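Local coordinates for AceL NrdHF-1-1 Intein (PDB 6ZGQ), which is a naturally split class 3 intein, here linked and made splice-inactive, whose active form would excise itself from a precursor and join the flanking sequences, at residues A[92-100]-A[112-120]; A[5-13]-A[68-76]. All coordinates share one frame; numbering follows the deposited sequence.

Contact 1. Residues A[92-100]-A[112-120]; sequences FEPSEDKYF and RIKSTDVKI
Ser-115 is gripped by the turn of 92-100 from two directions. Its backbone N donates to Lys-98 O in the carbonyl plane (2.9 Å, 157° at the hydrogen), while Ser-95 N donates to its OG at 3.0 Å. With chi1 at 53°, OG sits between its own N and carbonyl carbon, near both Lys-98 O and Ser-95 O; which of them receives its proton is not settled. Ser-115 CB meets Phe-92 CZ at 3.5 Å, at the ring edge, where Ile-120 CD1 also lies. Beyond this node the chain forms the antiparallel beta hairpin of strands 98-104 and 109-114: Phe-100 and Ile-113 are a hydrogen-bonded pair, with Ile-113 N to Phe-100 O at 3.1 Å and a weak return bond, and Tyr-99 and Lys-114 the adjoining non-hydrogen-bonded pair. Lys-114 CG runs alongside Tyr-99 CE2 at 3.5 Å. The lysine then bends at chi3 (76°) into a salt bridge whose hydrogen bond, Lys-114 NZ to Glu-96 OE2 at 3.0 Å, is weak. Were Lys-114 an alanine, Tyr-99 CE2 would probably lose its aliphatic neighbour and the Glu-96 carboxylate its charged mate. A water links that OE2 to Thr-116 OG1. Farther out, Phe-66 stacks on Phe-100, and Tyr-78 meets Phe-92 edge-to-face.

Contact 2. Residues A[5-13]-A[68-76]; sequences DEALLVGTK and QKVSPNHRM
Leu-8 lays CD2 over one face of the His-74 imidazole, a CH-pi contact 3.6 Å from the ring centroid and 25° off its normal. At the ring's edge, ND1 donates to Glu-6 O (3.0 Å, 170°), which lies in the ring plane although the nitrogen stands well above the carbonyl plane, away from the lone-pair directions. Met-76 SD is also at the edge. Chi1 of -178° sets CG anti to the backbone N and brings ND1 to that carbonyl, and Thr-153 OG1 holds NE2. The Asp-5 carboxylate and Asn-73 amide are turned nearly perpendicular; ND2 points at OD1 within the amide plane, but the 2.5 Å separation is short enough to make its exact length doubtful. Ala-7 O receives Ser-71 N at 2.8 Å and, in one of that residue's two conformers, OG from above the carbonyl plane. Farther along, Leu-9 N meets Lys-69 O at 3.0 Å, flanking the single bridge between Leu-8 and Val-70; Leu-8 CD2 and Val-70 CG1 are tightly packed at 3.5 Å. Ser-71 and His-74 have the spacing of the block B motif of inteins, and Ala-7 is probably the first intein residue. His-74 ND1 holds the carbonyl of the Glu-6/Ala-7 peptide and Ser-71 the next one, consistent with holding and polarising the N-terminal splice junction.

Overall arrangement
Contact 2 lies about 7 Å from the centre of the chain and contact 1 about 14 Å, with some 17 Å between the contact centres. They nevertheless touch: Phe-100 CE1 packs 3.9 Å from Met-76 CE, between neighbouring antiparallel strands 98-104 and 75-80. A second sheet relates them as well, since strand 57-63 separates 66-70, which enters contact 2, from 119-125, which leaves contact 1. In sequence, contact 2 closes before contact 1 opens. The probable N-terminal splice junction belongs to contact 2, and Arg-75 NH1 bonds to the carbonyl of Ala-155, probably the engineered replacement of the terminal asparagine. Contact 1 is a peripheral hairpin of the all-beta intein fold.

Contact 1. Residues A[92-100]-A[112-120]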
loop_
_atom_site.group_PDB
_atom_site.type_symbol
_atom_site.label_atom_id
_atom_site.label_comp_id
_atom_site.label_asym_id
_atom_site.label_seq_id
_atom_site.Cartn_x
_atom_site.Cartn_y
_atom_site.Cartn_z
ATOM N N PHE A 92 -2.661 13.479 -2.698
ATOM C CA PHE A 92 -3.919 12.972 -2.113
ATOM C C PHE A 92 -4.550 14.016 -1.191
ATOM O O PHE A 92 -3.895 14.501 -0.259
ATOM C CB PHE A 92 -3.736 11.645 -1.356
ATOM C CG PHE A 92 -5.035 11.063 -0.852
ATOM C CD1 PHE A 92 -5.862 10.327 -1.693
ATOM C CD2 PHE A 92 -5.452 11.284 0.452
ATOM C CE1 PHE A 92 -7.063 9.810 -1.238
ATOM C CE2 PHE A 92 -6.653 10.773 0.909
ATOM C CZ PHE A 92 -7.462 10.036 0.063
ATOM N N GLU A 93 -5.812 14.356 -1.478
ATOM C CA GLU A 93 -6.631 15.250 -0.645
ATOM C C GLU A 93 -7.812 14.448 -0.097
ATOM O O GLU A 93 -8.668 14.002 -0.864
ATOM C CB GLU A 93 -7.114 16.476 -1.442
ATOM C CG GLU A 93 -5.986 17.367 -1.967
ATOM C CD GLU A 93 -5.217 18.143 -0.892
ATOM O OE1 GLU A 93 -5.239 17.754 0.299
ATOM O OE2 GLU A 93 -4.560 19.149 -1.249
ATOM N N PRO A 94 -7.855 14.233 1.237
ATOM C CA PRO A 94 -8.948 13.462 1.826
ATOM C C PRO A 94 -10.304 14.139 1.607
ATOM O O PRO A 94 -10.380 15.369 1.561
ATOM C CB PRO A 94 -8.588 13.384 3.324
ATOM C CG PRO A 94 -7.576 14.447 3.554
ATOM C CD PRO A 94 -6.875 14.672 2.245
ATOM N N SER A 95 -11.338 13.311 1.442
ATOM C CA SER A 95 -12.737 13.743 1.313
ATOM C C SER A 95 -13.644 12.620 1.840
ATOM O O SER A 95 -13.212 11.454 1.893
ATOM C CB SER A 95 -13.073 14.088 -0.139
ATOM O OG SER A 95 -12.753 13.019 -1.007
ATOM N N GLU A 96 -14.859 12.993 2.251
ATOM C CA GLU A 96 -15.839 12.065 2.834
ATOM C C GLU A 96 -16.283 10.991 1.830
ATOM O O GLU A 96 -16.799 9.953 2.256
ATOM C CB GLU A 96 -17.039 12.846 3.383
ATOM C CG GLU A 96 -16.650 13.762 4.536
ATOM C CD GLU A 96 -17.828 14.296 5.330
ATOM O OE1 GLU A 96 -18.871 14.634 4.732
ATOM O OE2 GLU A 96 -17.701 14.391 6.570
ATOM N N ASP A 97 -16.050 11.237 0.529
ATOM C CA ASP A 97 -16.469 10.346 -0.572
ATOM C C ASP A 97 -15.326 9.463 -1.105
ATOM O O ASP A 97 -15.562 8.666 -2.029
ATOM C CB ASP A 97 -17.135 11.156 -1.711
ATOM C CG ASP A 97 -16.135 11.902 -2.602
ATOM O OD1 ASP A 97 -15.077 12.348 -2.103
ATOM O OD2 ASP A 97 -16.427 12.052 -3.809
ATOM N N LYS A 98 -14.117 9.606 -0.533
ATOM C CA LYS A 98 -12.948 8.765 -0.874
ATOM C C LYS A 98 -12.607 7.870 0.318
ATOM O O LYS A 98 -12.443 8.382 1.431
ATOM C CB LYS A 98 -11.721 9.615 -1.233
ATOM C CG LYS A 98 -11.791 10.337 -2.576
ATOM C CD LYS A 98 -10.548 11.179 -2.805
ATOM C CE LYS A 98 -10.838 12.422 -3.626
ATOM N NZ LYS A 98 -9.780 13.447 -3.416
ATOM N N TYR A 99 -12.479 6.564 0.065
ATOM C CA TYR A 99 -12.333 5.530 1.099
ATOM C C TYR A 99 -11.083 4.698 0.853
ATOM O O TYR A 99 -10.909 4.202 -0.261
ATOM C CB TYR A 99 -13.559 4.610 1.083
ATOM C CG TYR A 99 -14.843 5.345 1.358
ATOM C CD1 TYR A 99 -15.528 6.002 0.342
ATOM C CD2 TYR A 99 -15.363 5.403 2.639
ATOM C CE1 TYR A 99 -16.703 6.690 0.597
ATOM C CE2 TYR A 99 -16.532 6.088 2.905
ATOM C CZ TYR A 99 -17.202 6.728 1.884
ATOM O OH TYR A 99 -18.366 7.406 2.153
ATOM N N PHE A 100 -10.227 4.571 1.879
ATOM C CA PHE A 100 -9.096 3.629 1.874
ATOM C C PHE A 100 -9.636 2.218 2.141
ATOM O O PHE A 100 -10.720 2.077 2.734
ATOM C CB PHE A 100 -8.023 4.028 2.900
ATOM C CG PHE A 100 -7.260 5.273 2.532
ATOM C CD1 PHE A 100 -6.545 5.338 1.345
ATOM C CD2 PHE A 100 -7.245 6.373 3.381
ATOM C CE1 PHE A 100 -5.832 6.477 1.010
ATOM C CE2 PHE A 100 -6.550 7.521 3.044
ATOM C CZ PHE A 100 -5.835 7.569 1.861
ATOM N N ARG A 112 -14.171 -0.342 4.089
ATOM C CA ARG A 112 -13.868 0.958 3.486
ATOM C C ARG A 112 -14.019 2.024 4.573
ATOM O O ARG A 112 -15.097 2.137 5.164
ATOM C CB ARG A 112 -14.788 1.215 2.282
ATOM C CG ARG A 112 -14.585 0.211 1.152
ATOM C CD ARG A 112 -15.908 -0.341 0.660
ATOM N NE ARG A 112 -15.744 -1.306 -0.429
ATOM C CZ ARG A 112 -15.937 -2.619 -0.334
ATOM N NH1 ARG A 112 -16.300 -3.181 0.815
ATOM N NH2 ARG A 112 -15.756 -3.384 -1.401
ATOM N N ILE A 113 -12.925 2.742 4.859
ATOM C CA ILE A 113 -12.891 3.809 5.881
ATOM C C ILE A 113 -12.754 5.165 5.187
ATOM O O ILE A 113 -12.034 5.262 4.188
ATOM C CB ILE A 113 -11.764 3.585 6.922
ATOM C CG1 ILE A 113 -10.387 3.438 6.253
ATOM C CG2 ILE A 113 -12.080 2.356 7.767
ATOM C CD1 ILE A 113 -9.248 3.966 7.092
ATOM N N LYS A 114 -13.468 6.178 5.696
ATOM C CA LYS A 114 -13.411 7.551 5.168
ATOM C C LYS A 114 -11.970 8.061 5.267
ATOM O O LYS A 114 -11.359 7.934 6.328
ATOM C CB LYS A 114 -14.371 8.480 5.930
ATOM C CG LYS A 114 -15.830 8.329 5.535
ATOM C CD LYS A 114 -16.751 9.164 6.405
ATOM C CE LYS A 114 -16.694 10.637 6.043
ATOM N NZ LYS A 114 -17.467 11.449 7.025
ATOM N N SER A 115 -11.441 8.585 4.152
ATOM C CA SER A 115 -10.075 9.125 4.082
ATOM C C SER A 115 -9.899 10.294 5.069
ATOM O O SER A 115 -8.780 10.524 5.535
ATOM C CB SER A 115 -9.729 9.559 2.657
ATOM O OG SER A 115 -10.704 10.434 2.129
ATOM N N THR A 116 -10.997 10.994 5.382
ATOM C CA THR A 116 -11.011 12.115 6.337
ATOM C C THR A 116 -10.791 11.635 7.784
ATOM O O THR A 116 -10.621 12.466 8.673
ATOM C CB THR A 116 -12.325 12.926 6.233
ATOM O OG1 THR A 116 -13.442 12.037 6.318
ATOM C CG2 THR A 116 -12.395 13.689 4.912
ATOM N N ASP A 117 -10.791 10.313 8.004
ATOM C CA ASP A 117 -10.482 9.702 9.319
ATOM C C ASP A 117 -8.988 9.349 9.390
ATOM O O ASP A 117 -8.566 8.765 10.381
ATOM C CB ASP A 117 -11.274 8.398 9.561
ATOM C CG ASP A 117 -12.763 8.614 9.864
ATOM O OD1 ASP A 117 -13.216 9.761 10.047
ATOM O OD2 ASP A 117 -13.482 7.600 9.927
ATOM N N VAL A 118 -8.215 9.683 8.346
ATOM C CA VAL A 118 -6.799 9.294 8.198
ATOM C C VAL A 118 -5.948 10.566 8.128
ATOM O O VAL A 118 -6.064 11.335 7.165
ATOM C CB VAL A 118 -6.585 8.429 6.927
ATOM C CG1 VAL A 118 -5.117 8.048 6.723
ATOM C CG2 VAL A 118 -7.446 7.172 6.986
ATOM N N LYS A 119 -5.144 10.773 9.175
ATOM C CA LYS A 119 -4.179 11.872 9.303
ATOM C C LYS A 119 -3.026 11.639 8.304
ATOM O O LYS A 119 -2.610 10.484 8.113
ATOM C CB LYS A 119 -3.678 11.900 10.757
ATOM C CG LYS A 119 -2.642 12.957 11.115
ATOM C CD LYS A 119 -2.354 12.955 12.611
ATOM C CE LYS A 119 -1.526 11.752 13.040
ATOM N NZ LYS A 119 -1.460 11.626 14.520
ATOM N N ILE A 120 -2.547 12.714 7.670
ATOM C CA ILE A 120 -1.428 12.661 6.708
ATOM C C ILE A 120 -0.283 13.542 7.224
ATOM O O ILE A 120 -0.498 14.741 7.452
ATOM C CB ILE A 120 -1.848 13.134 5.292
ATOM C CG1 ILE A 120 -3.139 12.435 4.839
ATOM C CG2 ILE A 120 -0.718 12.892 4.291
ATOM C CD1 ILE A 120 -3.732 13.001 3.565
HETATM O O HOH W 1 -14.924 14.099 7.699
#

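Contact 2. Residues A[5-13]-A[68-76]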
loop_
_atom_site.group_PDB
_atom_site.type_symbol
_atom_site.label_atom_id
_atom_site.label_comp_id
_atom_site.label_asym_id
_atom_site.label_seq_id
_atom_site.Cartn_x
_atom_site.Cartn_y
_atom_site.Cartn_z
ATOM N N ASP A 5 11.023 6.378 -5.092
ATOM C CA ASP A 5 10.221 7.347 -5.888
ATOM C C ASP A 5 8.727 7.058 -5.696
ATOM O O ASP A 5 8.011 7.942 -5.208
ATOM C CB ASP A 5 10.620 7.303 -7.372
ATOM C CG ASP A 5 9.918 8.364 -8.209
ATOM O OD1 ASP A 5 9.317 9.296 -7.630
ATOM O OD2 ASP A 5 9.965 8.258 -9.450
ATOM N N GLU A 6 8.307 5.829 -6.053
ATOM C CA GLU A 6 6.921 5.321 -5.940
ATOM C C GLU A 6 6.877 4.140 -4.939
ATOM O O GLU A 6 6.105 3.187 -5.121
ATOM C CB GLU A 6 6.429 4.888 -7.334
ATOM C CG GLU A 6 4.919 4.895 -7.516
ATOM C CD GLU A 6 4.500 4.997 -8.973
ATOM O OE1 GLU A 6 4.672 4.001 -9.707
ATOM O OE2 GLU A 6 3.999 6.071 -9.384
ATOM N N ALA A 7 7.672 4.252 -3.870
ATOM C CA ALA A 7 8.116 3.129 -3.030
ATOM C C ALA A 7 7.520 3.185 -1.615
ATOM O O ALA A 7 6.951 4.217 -1.234
ATOM C CB ALA A 7 9.636 3.152 -2.978
ATOM N N LEU A 8 7.651 2.075 -0.874
ATOM C CA LEU A 8 7.177 1.928 0.519
ATOM C C LEU A 8 8.381 1.827 1.454
ATOM O O LEU A 8 9.369 1.191 1.070
ATOM C CB LEU A 8 6.337 0.651 0.650
ATOM C CG LEU A 8 5.128 0.570 -0.277
ATOM C CD1 LEU A 8 4.621 -0.858 -0.389
ATOM C CD2 LEU A 8 4.024 1.488 0.219
ATOM N N LEU A 9 8.276 2.411 2.659
ATOM C CA LEU A 9 9.363 2.422 3.659
ATOM C C LEU A 9 9.828 0.995 3.919
ATOM O O LEU A 9 8.984 0.091 3.997
ATOM C CB LEU A 9 8.890 3.051 4.975
ATOM C CG LEU A 9 9.967 3.204 6.051
ATOM C CD1 LEU A 9 11.064 4.133 5.563
ATOM C CD2 LEU A 9 9.368 3.718 7.346
ATOM N N VAL A 10 11.146 0.796 4.047
ATOM C CA VAL A 10 11.726 -0.521 4.376
ATOM C C VAL A 10 11.007 -1.074 5.614
ATOM O O VAL A 10 10.612 -0.291 6.499
ATOM C CB VAL A 10 13.266 -0.456 4.595
ATOM C CG1 VAL A 10 13.643 0.448 5.764
ATOM C CG2 VAL A 10 13.859 -1.848 4.781
ATOM N N GLY A 11 10.789 -2.394 5.631
ATOM C CA GLY A 11 10.191 -3.083 6.767
ATOM C C GLY A 11 8.678 -3.116 6.722
ATOM O O GLY A 11 8.067 -3.772 7.564
ATOM N N THR A 12 8.069 -2.385 5.782
ATOM C CA THR A 12 6.657 -2.598 5.426
ATOM C C THR A 12 6.490 -4.078 5.077
ATOM O O THR A 12 7.241 -4.581 4.239
ATOM C CB THR A 12 6.247 -1.717 4.230
ATOM O OG1 THR A 12 6.295 -0.348 4.635
ATOM C CG2 THR A 12 4.831 -2.030 3.737
ATOM N N LYS A 13 5.541 -4.772 5.721
ATOM C CA LYS A 13 5.271 -6.188 5.423
ATOM C C LYS A 13 4.284 -6.286 4.259
ATOM O O LYS A 13 3.347 -5.496 4.198
ATOM C CB LYS A 13 4.744 -6.928 6.659
ATOM C CG LYS A 13 5.835 -7.238 7.664
ATOM C CD LYS A 13 5.286 -7.905 8.900
ATOM C CE LYS A 13 6.362 -8.000 9.957
ATOM N NZ LYS A 13 7.514 -8.838 9.527
ATOM N N GLN A 68 0.063 3.497 6.395
ATOM C CA GLN A 68 1.012 3.336 5.280
ATOM C C GLN A 68 2.076 4.445 5.368
ATOM O O GLN A 68 1.743 5.598 5.680
ATOM C CB GLN A 68 0.273 3.348 3.933
ATOM C CG GLN A 68 -0.691 2.175 3.795
ATOM C CD GLN A 68 -1.256 1.991 2.405
ATOM O OE1 GLN A 68 -0.938 2.729 1.470
ATOM N NE2 GLN A 68 -2.111 0.985 2.264
ATOM N N LYS A 69 3.338 4.055 5.155
ATOM C CA LYS A 69 4.496 4.953 5.124
ATOM C C LYS A 69 5.108 4.805 3.723
ATOM O O LYS A 69 5.673 3.753 3.398
ATOM C CB LYS A 69 5.472 4.587 6.258
ATOM C CG LYS A 69 4.855 4.738 7.650
ATOM C CD LYS A 69 5.830 4.418 8.774
ATOM C CE LYS A 69 5.132 4.329 10.123
ATOM N NZ LYS A 69 4.531 2.986 10.351
ATOM N N VAL A 70 4.931 5.837 2.895
ATOM C CA VAL A 70 5.163 5.755 1.451
ATOM C C VAL A 70 5.999 6.956 0.961
ATOM O O VAL A 70 6.072 7.983 1.658
ATOM C CB VAL A 70 3.799 5.657 0.715
ATOM C CG1 VAL A 70 2.916 4.588 1.355
ATOM C CG2 VAL A 70 3.062 6.992 0.710
ATOM N N SER A 71 6.629 6.804 -0.209
ATOM C CA SER A 71 7.354 7.893 -0.886
ATOM C C SER A 71 6.356 8.910 -1.450
ATOM O O SER A 71 5.190 8.581 -1.646
ATOM C CB SER A 71 8.233 7.332 -2.006
ATOM O OG SER A 71 9.134 6.366 -1.498
ATOM N N PRO A 72 6.800 10.155 -1.712
ATOM C CA PRO A 72 5.912 11.182 -2.276
ATOM C C PRO A 72 5.089 10.762 -3.510
ATOM O O PRO A 72 3.916 11.134 -3.589
ATOM C CB PRO A 72 6.878 12.311 -2.643
ATOM C CG PRO A 72 7.996 12.167 -1.663
ATOM C CD PRO A 72 8.151 10.685 -1.451
ATOM N N ASN A 73 5.693 9.985 -4.421
ATOM C CA ASN A 73 5.071 9.599 -5.707
ATOM C C ASN A 73 4.529 8.172 -5.684
ATOM O O ASN A 73 4.215 7.634 -6.747
ATOM C CB ASN A 73 6.048 9.747 -6.885
ATOM C CG ASN A 73 6.539 11.167 -7.058
ATOM O OD1 ASN A 73 5.762 12.116 -6.976
ATOM N ND2 ASN A 73 7.828 11.321 -7.295
ATOM N N HIS A 74 4.432 7.572 -4.492
ATOM C CA HIS A 74 3.776 6.269 -4.304
ATOM C C HIS A 74 2.288 6.392 -4.641
ATOM O O HIS A 74 1.666 7.405 -4.293
ATOM C CB HIS A 74 3.932 5.758 -2.877
ATOM C CG HIS A 74 3.310 4.420 -2.678
ATOM N ND1 HIS A 74 3.845 3.277 -3.225
ATOM C CD2 HIS A 74 2.183 4.045 -2.033
ATOM C CE1 HIS A 74 3.086 2.247 -2.904
ATOM N NE2 HIS A 74 2.065 2.686 -2.189
ATOM N N ARG A 75 1.739 5.379 -5.320
ATOM C CA ARG A 75 0.332 5.359 -5.728
ATOM C C ARG A 75 -0.525 4.927 -4.529
ATOM O O ARG A 75 -0.355 3.807 -4.020
ATOM C CB ARG A 75 0.137 4.434 -6.941
ATOM C CG ARG A 75 0.778 4.973 -8.218
ATOM C CD ARG A 75 0.876 3.928 -9.316
ATOM N NE ARG A 75 -0.446 3.455 -9.750
ATOM C CZ ARG A 75 -0.968 2.251 -9.496
ATOM N NH1 ARG A 75 -0.302 1.335 -8.809
ATOM N NH2 ARG A 75 -2.181 1.952 -9.942
ATOM N N MET A 76 -1.378 5.838 -4.044
ATOM C CA MET A 76 -2.378 5.526 -3.018
ATOM C C MET A 76 -3.626 5.031 -3.740
ATOM O O MET A 76 -3.975 5.591 -4.786
ATOM C CB MET A 76 -2.695 6.754 -2.160
ATOM C CG MET A 76 -1.486 7.292 -1.411
ATOM S SD MET A 76 -0.721 6.039 -0.366
ATOM C CE MET A 76 -1.947 5.908 0.935
HETATM O O HOH W 2 3.689 1.073 4.438
#